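Local coordinates for protein endo alpha-1,4 polygalactosaminidase (Neosartorya fumigata, PDB 6OJ1) that hydrolyses alpha-1,4-linked galactosamine polymers at internal bonds, an endo-acting galactosaminidase activity that disrupts microbial biofilms, at residues Lys41-Leu46 with Val264-Asn269; Ile59-Leu64 with Lys81-Phe86; Ile230-Gly235 with Met268-Trp273. One frame throughout, in Å; residues are numbered along the deposited sequence.

Contact 1: residues Lys41-Leu46 with Val264-Asn269. With MAN (alpha-D-mannopyranose), chain B.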
loop_
_atom_site.group_PDB
_atom_site.type_symbol
_atom_site.label_atom_id
_atom_site.label_comp_id
_atom_site.label_asym_id
_atom_site.label_seq_id
_atom_site.Cartn_x
_atom_site.Cartn_y
_atom_site.Cartn_z
ATOM N N LYS A 41 -4.045 6.498 13.619
ATOM C CA LYS A 41 -3.477 5.196 13.946
ATOM C C LYS A 41 -4.024 4.123 13.013
ATOM O O LYS A 41 -5.219 4.096 12.703
ATOM C CB LYS A 41 -3.800 4.837 15.395
ATOM C CG LYS A 41 -3.137 3.569 15.897
ATOM C CD LYS A 41 -3.480 3.371 17.384
ATOM C CE LYS A 41 -2.966 2.050 17.923
ATOM N NZ LYS A 41 -3.345 1.892 19.366
ATOM N N TRP A 42 -3.146 3.222 12.575
ATOM C CA TRP A 42 -3.553 2.190 11.635
ATOM C C TRP A 42 -2.965 0.846 12.040
ATOM O O TRP A 42 -2.106 0.740 12.922
ATOM C CB TRP A 42 -3.159 2.536 10.188
ATOM C CG TRP A 42 -1.688 2.403 9.837
ATOM C CD1 TRP A 42 -0.624 2.916 10.524
ATOM C CD2 TRP A 42 -1.143 1.765 8.668
ATOM N NE1 TRP A 42 0.555 2.608 9.870
ATOM C CE2 TRP A 42 0.266 1.901 8.735
ATOM C CE3 TRP A 42 -1.708 1.086 7.578
ATOM C CZ2 TRP A 42 1.120 1.381 7.758
ATOM C CZ3 TRP A 42 -0.860 0.566 6.594
ATOM C CH2 TRP A 42 0.542 0.724 6.691
ATOM N N GLN A 43 -3.478 -0.184 11.381
ATOM C CA GLN A 43 -2.977 -1.543 11.440
ATOM C C GLN A 43 -2.949 -2.054 10.009
ATOM O O GLN A 43 -3.764 -1.643 9.183
ATOM C CB GLN A 43 -3.870 -2.422 12.353
ATOM C CG GLN A 43 -3.815 -3.949 12.131
ATOM C CD GLN A 43 -2.511 -4.610 12.586
ATOM O OE1 GLN A 43 -1.420 -4.099 12.348
ATOM N NE2 GLN A 43 -2.626 -5.762 13.244
ATOM N N ILE A 44 -1.992 -2.925 9.708
ATOM C CA ILE A 44 -1.919 -3.569 8.405
ATOM C C ILE A 44 -1.695 -5.057 8.625
ATOM O O ILE A 44 -0.889 -5.454 9.475
ATOM C CB ILE A 44 -0.819 -2.968 7.503
ATOM C CG1 ILE A 44 -0.708 -3.769 6.197
ATOM C CG2 ILE A 44 0.533 -2.887 8.228
ATOM C CD1 ILE A 44 0.134 -3.080 5.098
ATOM N N GLU A 45 -2.437 -5.879 7.892
ATOM C CA GLU A 45 -2.303 -7.332 8.021
ATOM C C GLU A 45 -2.613 -7.910 6.649
ATOM O O GLU A 45 -3.769 -7.891 6.222
ATOM C CB GLU A 45 -3.232 -7.898 9.092
ATOM C CG GLU A 45 -2.889 -9.342 9.490
ATOM C CD GLU A 45 -3.403 -10.354 8.488
ATOM O OE1 GLU A 45 -4.642 -10.444 8.320
ATOM O OE2 GLU A 45 -2.567 -11.042 7.850
ATOM N N LEU A 46 -1.581 -8.410 5.963
ATOM C CA LEU A 46 -1.691 -8.860 4.582
ATOM C C LEU A 46 -1.466 -10.351 4.403
ATOM O O LEU A 46 -1.723 -10.865 3.307
ATOM C CB LEU A 46 -0.675 -8.113 3.694
ATOM C CG LEU A 46 -0.782 -6.601 3.691
ATOM C CD1 LEU A 46 0.159 -6.043 2.582
ATOM C CD2 LEU A 46 -2.227 -6.197 3.437
ATOM N N VAL A 264 3.764 1.945 12.305
ATOM C CA VAL A 264 3.601 0.610 12.874
ATOM C C VAL A 264 4.934 -0.122 12.793
ATOM O O VAL A 264 5.668 -0.002 11.805
ATOM C CB VAL A 264 2.501 -0.216 12.173
ATOM C CG1 VAL A 264 1.129 0.283 12.576
ATOM C CG2 VAL A 264 2.684 -0.196 10.642
ATOM N N ILE A 265 5.237 -0.888 13.833
ATOM C CA ILE A 265 6.350 -1.827 13.824
ATOM C C ILE A 265 5.771 -3.202 13.538
ATOM O O ILE A 265 4.848 -3.644 14.233
ATOM C CB ILE A 265 7.102 -1.786 15.164
ATOM C CG1 ILE A 265 7.757 -0.411 15.334
ATOM C CG2 ILE A 265 8.121 -2.890 15.250
ATOM C CD1 ILE A 265 8.038 -0.052 16.764
ATOM N N LYS A 266 6.272 -3.867 12.490
ATOM C CA LYS A 266 5.650 -5.089 11.991
ATOM C C LYS A 266 6.709 -6.156 11.735
ATOM O O LYS A 266 7.896 -5.861 11.566
ATOM C CB LYS A 266 4.861 -4.839 10.671
ATOM C CG LYS A 266 3.752 -3.807 10.771
ATOM C CD LYS A 266 2.585 -4.366 11.590
ATOM C CE LYS A 266 1.916 -5.552 10.888
ATOM N NZ LYS A 266 0.699 -5.960 11.672
ATOM N N ASN A 267 6.254 -7.410 11.683
ATOM C CA ASN A 267 7.025 -8.460 11.030
ATOM C C ASN A 267 7.046 -8.237 9.520
ATOM O O ASN A 267 6.104 -7.691 8.946
ATOM C CB ASN A 267 6.415 -9.834 11.300
ATOM C CG ASN A 267 6.501 -10.236 12.740
ATOM O OD1 ASN A 267 7.544 -10.097 13.377
ATOM N ND2 ASN A 267 5.399 -10.766 13.268
ATOM N N MET A 268 8.125 -8.707 8.871
ATOM C CA MET A 268 8.223 -8.583 7.415
ATOM C C MET A 268 7.103 -9.340 6.701
ATOM O O MET A 268 6.727 -8.980 5.578
ATOM C CB MET A 268 9.598 -9.078 6.936
ATOM C CG MET A 268 9.828 -8.979 5.433
ATOM S SD MET A 268 10.227 -7.311 4.856
ATOM C CE MET A 268 11.843 -7.072 5.575
ATOM N N ASN A 269 6.525 -10.362 7.343
ATOM C CA ASN A 269 5.436 -11.087 6.698
ATOM C C ASN A 269 4.093 -10.373 6.831
ATOM O O ASN A 269 3.109 -10.835 6.247
ATOM C CB ASN A 269 5.344 -12.536 7.232
ATOM C CG ASN A 269 4.887 -12.637 8.688
ATOM O OD1 ASN A 269 4.539 -11.639 9.322
ATOM N ND2 ASN A 269 4.866 -13.877 9.224
HETATM C C1 MAN B . 4.679 -19.057 9.450
HETATM C C2 MAN B . 4.578 -17.760 8.596
HETATM C C3 MAN B . 5.973 -17.263 8.193
HETATM C C4 MAN B . 6.911 -17.177 9.428
HETATM C C5 MAN B . 6.935 -18.544 10.157
HETATM C C6 MAN B . 7.771 -18.545 11.425
HETATM O O2 MAN B . 3.989 -16.694 9.339
HETATM O O3 MAN B . 5.904 -16.010 7.498
HETATM O O4 MAN B . 8.235 -16.817 9.035
HETATM O O5 MAN B . 5.584 -18.915 10.530
HETATM O O6 MAN B . 7.766 -19.873 11.949
#
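Lys266 meets Gln43 and Ile44 through a side chain folded by two bends, at chi2 (-71°) and chi3 (-65°), which set CD and CE on course for strand 42-45. Gln43 contributes a bend of its own: CG stands anti to the backbone N and chi2 turns CD back alongside its own strand. Lys266 NZ donates to Gln43 OE1 at 2.9 Å and to Ile44 O at 2.8 Å, the second bond arriving almost in line with the carbonyl. The same OE1 accepts the backbone N-H of Ile44, and both donors approach it from one face of the amide plane, which should restrict rotation of the amide. Gln43 NE2 is held by Asn272 O. With Trp273 O and Asn271 O also bonded to Lys266 NZ, the three N-H groups of this buried amine must be shared among four oxygens, which would probably favour its charged form.

Beside this polar cluster, Val264 crosses Trp42 at about a right angle. Val264 CG2 lies obliquely to the indole, 3.6 Å from Trp42 CZ2, while Val264 CG1 comes to 3.3 Å from Trp42 O. Ile44 CG2 extends the apolar patch, 4.2 Å from Val264 CG2. At the far end, Asn269 ND2 gives a nearly straight bond (172°) to O3 of a mannose in the attached glycan, which Asn239 also binds.

No main-chain hydrogen bond joins strands 42-45 and 264-266, whose axes approach only to 8.3 Å; side chains close the (beta/alpha) barrel between its first and last parallel strands. Val274 of strand 274-275 packs against Gln43, Val264 and Lys266, Ile230 of strand 227-231 against Trp42, Ile44, Val264 and Lys266.

Contact 2: residues Ile59-Leu64 with Lys81-Phe86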
loop_
_atom_site.group_PDB
_atom_site.type_symbol
_atom_site.label_atom_id
_atom_site.label_comp_id
_atom_site.label_asym_id
_atom_site.label_seq_id
_atom_site.Cartn_x
_atom_site.Cartn_y
_atom_site.Cartn_z
ATOM N N ILE A 59 -7.842 2.690 11.274
ATOM C CA ILE A 59 -7.757 2.257 9.886
ATOM C C ILE A 59 -7.091 0.891 9.850
ATOM O O ILE A 59 -6.047 0.696 10.481
ATOM C CB ILE A 59 -6.959 3.254 9.016
ATOM C CG1 ILE A 59 -7.700 4.590 8.895
ATOM C CG2 ILE A 59 -6.684 2.651 7.656
ATOM C CD1 ILE A 59 -6.842 5.706 8.275
ATOM N N TYR A 60 -7.688 -0.045 9.116
ATOM C CA TYR A 60 -7.096 -1.356 8.870
ATOM C C TYR A 60 -6.818 -1.501 7.384
ATOM O O TYR A 60 -7.718 -1.292 6.573
ATOM C CB TYR A 60 -8.029 -2.491 9.316
ATOM C CG TYR A 60 -7.949 -2.875 10.790
ATOM C CD1 TYR A 60 -8.207 -1.950 11.788
ATOM C CD2 TYR A 60 -7.643 -4.179 11.166
ATOM C CE1 TYR A 60 -8.145 -2.308 13.131
ATOM C CE2 TYR A 60 -7.574 -4.543 12.492
ATOM C CZ TYR A 60 -7.831 -3.602 13.470
ATOM O OH TYR A 60 -7.781 -3.953 14.803
ATOM N N ASP A 61 -5.579 -1.862 7.036
ATOM C CA ASP A 61 -5.161 -2.131 5.659
ATOM C C ASP A 61 -5.039 -3.653 5.545
ATOM O O ASP A 61 -4.209 -4.268 6.226
ATOM C CB ASP A 61 -3.842 -1.412 5.362
ATOM C CG ASP A 61 -3.375 -1.558 3.923
ATOM O OD1 ASP A 61 -3.983 -2.305 3.131
ATOM O OD2 ASP A 61 -2.370 -0.890 3.586
ATOM N N ILE A 62 -5.895 -4.267 4.722
ATOM C CA ILE A 62 -5.971 -5.723 4.628
ATOM C C ILE A 62 -6.057 -6.134 3.162
ATOM O O ILE A 62 -6.390 -5.335 2.279
ATOM C CB ILE A 62 -7.170 -6.294 5.408
ATOM C CG1 ILE A 62 -8.482 -5.743 4.831
ATOM C CG2 ILE A 62 -7.065 -5.943 6.913
ATOM C CD1 ILE A 62 -9.750 -6.251 5.550
ATOM N N ASP A 63 -5.766 -7.409 2.909
ATOM C CA ASP A 63 -5.711 -7.905 1.536
ATOM C C ASP A 63 -7.083 -7.897 0.863
ATOM O O ASP A 63 -8.078 -8.359 1.430
ATOM C CB ASP A 63 -5.115 -9.312 1.518
ATOM C CG ASP A 63 -4.897 -9.817 0.105
ATOM O OD1 ASP A 63 -3.825 -9.514 -0.478
ATOM O OD2 ASP A 63 -5.817 -10.474 -0.432
ATOM N N LEU A 64 -7.123 -7.373 -0.370
ATOM C CA LEU A 64 -8.365 -7.271 -1.130
ATOM C C LEU A 64 -9.001 -8.632 -1.394
ATOM O O LEU A 64 -10.228 -8.777 -1.326
ATOM C CB LEU A 64 -8.081 -6.565 -2.467
ATOM C CG LEU A 64 -9.220 -6.597 -3.488
ATOM C CD1 LEU A 64 -10.435 -5.864 -2.959
ATOM C CD2 LEU A 64 -8.713 -5.980 -4.791
ATOM N N LYS A 81 -12.133 2.464 9.315
ATOM C CA LYS A 81 -12.022 2.540 7.868
ATOM C C LYS A 81 -11.159 1.391 7.361
ATOM O O LYS A 81 -10.212 0.963 8.026
ATOM C CB LYS A 81 -11.419 3.881 7.445
ATOM C CG LYS A 81 -12.313 5.111 7.727
ATOM C CD LYS A 81 -13.487 5.205 6.750
ATOM C CE LYS A 81 -14.317 6.476 6.963
ATOM N NZ LYS A 81 -15.058 6.416 8.256
ATOM N N VAL A 82 -11.482 0.892 6.165
ATOM C CA VAL A 82 -10.797 -0.267 5.603
ATOM C C VAL A 82 -10.138 0.131 4.286
ATOM O O VAL A 82 -10.818 0.555 3.339
ATOM C CB VAL A 82 -11.747 -1.457 5.399
ATOM C CG1 VAL A 82 -10.960 -2.665 4.882
ATOM C CG2 VAL A 82 -12.476 -1.793 6.698
ATOM N N ILE A 83 -8.819 -0.013 4.233
ATOM C CA ILE A 83 -8.036 0.135 3.012
ATOM C C ILE A 83 -7.762 -1.267 2.501
ATOM O O ILE A 83 -7.368 -2.144 3.276
ATOM C CB ILE A 83 -6.717 0.884 3.277
ATOM C CG1 ILE A 83 -6.985 2.320 3.731
ATOM C CG2 ILE A 83 -5.824 0.904 2.026
ATOM C CD1 ILE A 83 -5.708 3.083 4.145
ATOM N N CYS A 84 -7.975 -1.486 1.208
ATOM C CA CYS A 84 -7.825 -2.804 0.613
ATOM C C CYS A 84 -6.551 -2.820 -0.219
ATOM O O CYS A 84 -6.434 -2.086 -1.216
ATOM C CB CYS A 84 -9.049 -3.154 -0.227
ATOM S SG CYS A 84 -10.479 -3.413 0.871
ATOM N N TYR A 85 -5.605 -3.639 0.216
ATOM C CA TYR A 85 -4.317 -3.814 -0.443
ATOM C C TYR A 85 -4.461 -4.705 -1.676
ATOM O O TYR A 85 -5.123 -5.743 -1.631
ATOM C CB TYR A 85 -3.324 -4.445 0.550
ATOM C CG TYR A 85 -2.078 -4.993 -0.118
ATOM C CD1 TYR A 85 -2.047 -6.291 -0.630
ATOM C CD2 TYR A 85 -0.951 -4.198 -0.270
ATOM C CE1 TYR A 85 -0.911 -6.786 -1.289
ATOM C CE2 TYR A 85 0.180 -4.681 -0.907
ATOM C CZ TYR A 85 0.196 -5.976 -1.419
ATOM O OH TYR A 85 1.312 -6.458 -2.077
ATOM N N PHE A 86 -3.782 -4.340 -2.762
ATOM C CA PHE A 86 -3.577 -5.280 -3.853
ATOM C C PHE A 86 -2.325 -4.844 -4.599
ATOM O O PHE A 86 -1.854 -3.716 -4.440
ATOM C CB PHE A 86 -4.785 -5.350 -4.792
ATOM C CG PHE A 86 -4.984 -4.093 -5.643
ATOM C CD1 PHE A 86 -5.715 -3.014 -5.152
ATOM C CD2 PHE A 86 -4.482 -4.026 -6.946
ATOM C CE1 PHE A 86 -5.905 -1.870 -5.935
ATOM C CE2 PHE A 86 -4.671 -2.896 -7.725
ATOM C CZ PHE A 86 -5.395 -1.817 -7.227
HETATM O O HOH W 1 -4.638 -8.304 -2.902
#
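Ile59 pairs with Lys81 at the start of two parallel strands, its CG1 beside Lys81 CB and its CG2 3.7 Å from Ile83 CD1. Tyr60, on the other face, gives its N-H to Lys81 O and takes that of Ile83; its hydroxyl bonds Val55 O. Asp61, back on the face of Ile59, has CG anti to the backbone N (chi1 -176°) and runs aslant past the side chains of Ile83 and Tyr85, Asp61 OD1 3.4 Å from Tyr85 CB and OD2 near Asp146. Ile62 bonds to Ile83 O and Tyr85 N, while its CD1 packs 3.8 Å from Val82 CG1. Asp63 sets OD1 at the edge of the Tyr85 ring, 3.7 Å from CD1 and in the ring plane. A water donates to Asp63 OD1 (2.8 Å) and Tyr85 O, the carbonyl that also accepts Leu64 N at 2.9 Å. Leu64 packs its methyls along the partner strand, CD1 against Cys84 CB and CD2 against Phe86 CB, side by side with Phe86.

Five main-chain bonds register the beta-alpha-beta unit round helix 69-77, while the Cys84-Cys142 disulfide ties its second strand to the link between helix 124-140 and strand 144-148. Arg95 and the backbone of Phe65 and Ile66 fix Asp63; Asp148 holds Tyr85 OH. The inner face mixes apolar packing with buried acids; carboxylates and the Tyr85 hydroxyl gather near the C-terminal strand ends, where barrels of this clan carry their active sites.

Contact 3: residues Ile230-Gly235 with Met268-Trp273. With MAN (alpha-D-mannopyranose), chain B.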
loop_
_atom_site.group_PDB
_atom_site.type_symbol
_atom_site.label_atom_id
_atom_site.label_comp_id
_atom_site.label_asym_id
_atom_site.label_seq_id
_atom_site.Cartn_x
_atom_site.Cartn_y
_atom_site.Cartn_z
ATOM N N ILE A 230 5.706 1.915 7.914
ATOM C CA ILE A 230 6.070 0.588 8.416
ATOM C C ILE A 230 7.578 0.514 8.597
ATOM O O ILE A 230 8.334 0.935 7.716
ATOM C CB ILE A 230 5.620 -0.529 7.451
ATOM C CG1 ILE A 230 4.171 -0.363 7.016
ATOM C CG2 ILE A 230 5.827 -1.902 8.088
ATOM C CD1 ILE A 230 3.794 -1.321 5.878
ATOM N N GLU A 231 8.023 -0.043 9.730
ATOM C CA GLU A 231 9.414 -0.446 9.890
ATOM C C GLU A 231 9.455 -1.912 10.293
ATOM O O GLU A 231 8.525 -2.423 10.927
ATOM C CB GLU A 231 10.164 0.405 10.928
ATOM C CG GLU A 231 10.295 1.902 10.546
ATOM C CD GLU A 231 11.335 2.169 9.462
ATOM O OE1 GLU A 231 12.315 1.400 9.360
ATOM O OE2 GLU A 231 11.180 3.167 8.719
ATOM N N TYR A 232 10.543 -2.585 9.914
ATOM C CA TYR A 232 10.701 -4.028 10.089
ATOM C C TYR A 232 11.974 -4.292 10.885
ATOM O O TYR A 232 12.970 -4.784 10.340
ATOM C CB TYR A 232 10.775 -4.749 8.744
ATOM C CG TYR A 232 9.588 -4.578 7.817
ATOM C CD1 TYR A 232 8.354 -5.139 8.116
ATOM C CD2 TYR A 232 9.723 -3.884 6.621
ATOM C CE1 TYR A 232 7.270 -4.996 7.247
ATOM C CE2 TYR A 232 8.661 -3.739 5.745
ATOM C CZ TYR A 232 7.433 -4.294 6.062
ATOM O OH TYR A 232 6.361 -4.161 5.201
ATOM N N PRO A 233 11.974 -3.994 12.183
ATOM C CA PRO A 233 13.239 -4.039 12.939
ATOM C C PRO A 233 13.798 -5.441 13.149
ATOM O O PRO A 233 14.998 -5.564 13.424
ATOM C CB PRO A 233 12.874 -3.371 14.272
ATOM C CG PRO A 233 11.419 -3.531 14.391
ATOM C CD PRO A 233 10.855 -3.486 12.994
ATOM N N LYS A 234 12.985 -6.495 13.045
ATOM C CA LYS A 234 13.501 -7.854 13.193
ATOM C C LYS A 234 14.201 -8.357 11.938
ATOM O O LYS A 234 14.788 -9.443 11.964
ATOM C CB LYS A 234 12.372 -8.831 13.562
ATOM C CG LYS A 234 11.596 -8.471 14.834
ATOM C CD LYS A 234 10.406 -9.422 15.080
ATOM C CE LYS A 234 9.377 -8.787 16.007
ATOM N NZ LYS A 234 8.110 -9.617 16.116
ATOM N N GLY A 235 14.154 -7.607 10.846
ATOM C CA GLY A 235 14.836 -8.027 9.640
ATOM C C GLY A 235 13.931 -8.813 8.718
ATOM O O GLY A 235 12.729 -8.966 8.944
ATOM N N MET A 268 8.125 -8.707 8.871
ATOM C CA MET A 268 8.223 -8.583 7.415
ATOM C C MET A 268 7.103 -9.340 6.701
ATOM O O MET A 268 6.727 -8.980 5.578
ATOM C CB MET A 268 9.598 -9.078 6.936
ATOM C CG MET A 268 9.828 -8.979 5.433
ATOM S SD MET A 268 10.227 -7.311 4.856
ATOM C CE MET A 268 11.843 -7.072 5.575
ATOM N N ASN A 269 6.525 -10.362 7.343
ATOM C CA ASN A 269 5.436 -11.087 6.698
ATOM C C ASN A 269 4.093 -10.373 6.831
ATOM O O ASN A 269 3.109 -10.835 6.247
ATOM C CB ASN A 269 5.344 -12.536 7.232
ATOM C CG ASN A 269 4.887 -12.637 8.688
ATOM O OD1 ASN A 269 4.539 -11.639 9.322
ATOM N ND2 ASN A 269 4.866 -13.877 9.224
ATOM N N LEU A 270 4.041 -9.261 7.569
ATOM C CA LEU A 270 2.825 -8.462 7.742
ATOM C C LEU A 270 1.651 -9.311 8.247
ATOM O O LEU A 270 0.509 -9.169 7.799
ATOM C CB LEU A 270 2.479 -7.715 6.449
ATOM C CG LEU A 270 3.492 -6.610 6.105
ATOM C CD1 LEU A 270 3.152 -6.019 4.696
ATOM C CD2 LEU A 270 3.516 -5.524 7.182
ATOM N N ASN A 271 1.928 -10.185 9.216
ATOM C CA ASN A 271 0.858 -10.886 9.919
ATOM C C ASN A 271 0.254 -9.970 10.993
ATOM O O ASN A 271 0.459 -8.754 10.944
ATOM C CB ASN A 271 1.379 -12.220 10.485
ATOM C CG ASN A 271 2.469 -12.047 11.558
ATOM O OD1 ASN A 271 2.804 -10.932 11.958
ATOM N ND2 ASN A 271 2.999 -13.173 12.045
ATOM N N ASN A 272 -0.502 -10.516 11.960
ATOM C CA ASN A 272 -1.228 -9.659 12.905
ATOM C C ASN A 272 -0.289 -8.822 13.779
ATOM O O ASN A 272 -0.617 -7.677 14.129
ATOM C CB ASN A 272 -2.131 -10.498 13.830
ATOM C CG ASN A 272 -3.482 -10.881 13.190
ATOM O OD1 ASN A 272 -4.100 -10.097 12.476
ATOM N ND2 ASN A 272 -3.953 -12.094 13.498
ATOM N N TRP A 273 0.845 -9.384 14.196
ATOM C CA TRP A 273 1.635 -8.765 15.262
ATOM C C TRP A 273 1.981 -7.320 14.928
ATOM O O TRP A 273 2.368 -7.011 13.802
ATOM C CB TRP A 273 2.927 -9.542 15.503
ATOM C CG TRP A 273 3.793 -8.891 16.538
ATOM C CD1 TRP A 273 3.680 -9.012 17.895
ATOM C CD2 TRP A 273 4.887 -7.999 16.303
ATOM N NE1 TRP A 273 4.656 -8.268 18.518
ATOM C CE2 TRP A 273 5.399 -7.627 17.561
ATOM C CE3 TRP A 273 5.476 -7.471 15.146
ATOM C CZ2 TRP A 273 6.482 -6.771 17.700
ATOM C CZ3 TRP A 273 6.555 -6.618 15.285
ATOM C CH2 TRP A 273 7.041 -6.267 16.549
HETATM C C1 MAN B . 4.679 -19.057 9.450
HETATM C C2 MAN B . 4.578 -17.760 8.596
HETATM C C3 MAN B . 5.973 -17.263 8.193
HETATM C C4 MAN B . 6.911 -17.177 9.428
HETATM C C5 MAN B . 6.935 -18.544 10.157
HETATM C C6 MAN B . 7.771 -18.545 11.425
HETATM O O2 MAN B . 3.989 -16.694 9.339
HETATM O O3 MAN B . 5.904 -16.010 7.498
HETATM O O4 MAN B . 8.235 -16.817 9.035
HETATM O O5 MAN B . 5.584 -18.915 10.530
HETATM O O6 MAN B . 7.766 -19.873 11.949
HETATM O O HOH W 2 6.562 -6.744 3.789
HETATM O O HOH W 3 10.587 -9.134 10.403
#
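Tyr232 and Met268 form the tight part of this contact. Met268 brings its sulfur over the centre of the phenol ring, SD 3.9 Å from the Tyr232 ring centroid and 12° off the normal, a Met-aromatic contact made possible by the bend at chi2 (78°) that turns SD back over the ring. Leu270 approaches the same ring at its edge and in its plane, with CD2 3.8 Å from Tyr232 CE1; the hydroxyl beyond is bonded to Glu206, and a water donates to it and to Met268 O. Segment 230-235 runs off the end of strand 227-231 of the (beta/alpha) barrel, and 268-273 is the loop after its parallel neighbour 261-266. A type I turn from Tyr232 to Gly235 shapes one, and an Asx turn, Asn269 OD1 accepting Asn271 N, shapes the other.

No direct hydrogen bond joins 230-235 to 268-273. On the looser side, the partly exposed Gly235 reaches Met268 N through a second water, which donates to Gly235 O. The Lys234 end is partly exposed yet closely fitted: extended Lys234 meets Trp273 tip to tip, Lys234 NZ 3.3 Å from the centroid of the Trp273 six-membered ring and 4° off its normal, a cation-pi contact. The amine also bonds Asn267 OD1, Asn240 OD1 and Leu242 O.

In the fold
Contacts 1 and 2 share the inner sheet of the barrel: their centres are 11 Å apart, and strand 42-45 pairs with strand 59-63, Gln43 O lying 2.8 Å from Asp61 N. Contact 3 sits closer to contact 1, about 6 Å between centres, and the two overlap at Met268 and Asn269; Leu46 N lies 2.9 Å from Leu270 O. Contacts 2 and 3 do not touch, their nearest atoms being about 6 Å apart. Yet Tyr85 and Tyr232 each lie near a bound potassium ion, about 7 Å and 6 Å from their side chains, and both contacts reach C-terminal strand ends, the side where this clan usually has its active site. The mannose near contacts 1 and 3 belongs to an attached glycan and marks no substrate pocket.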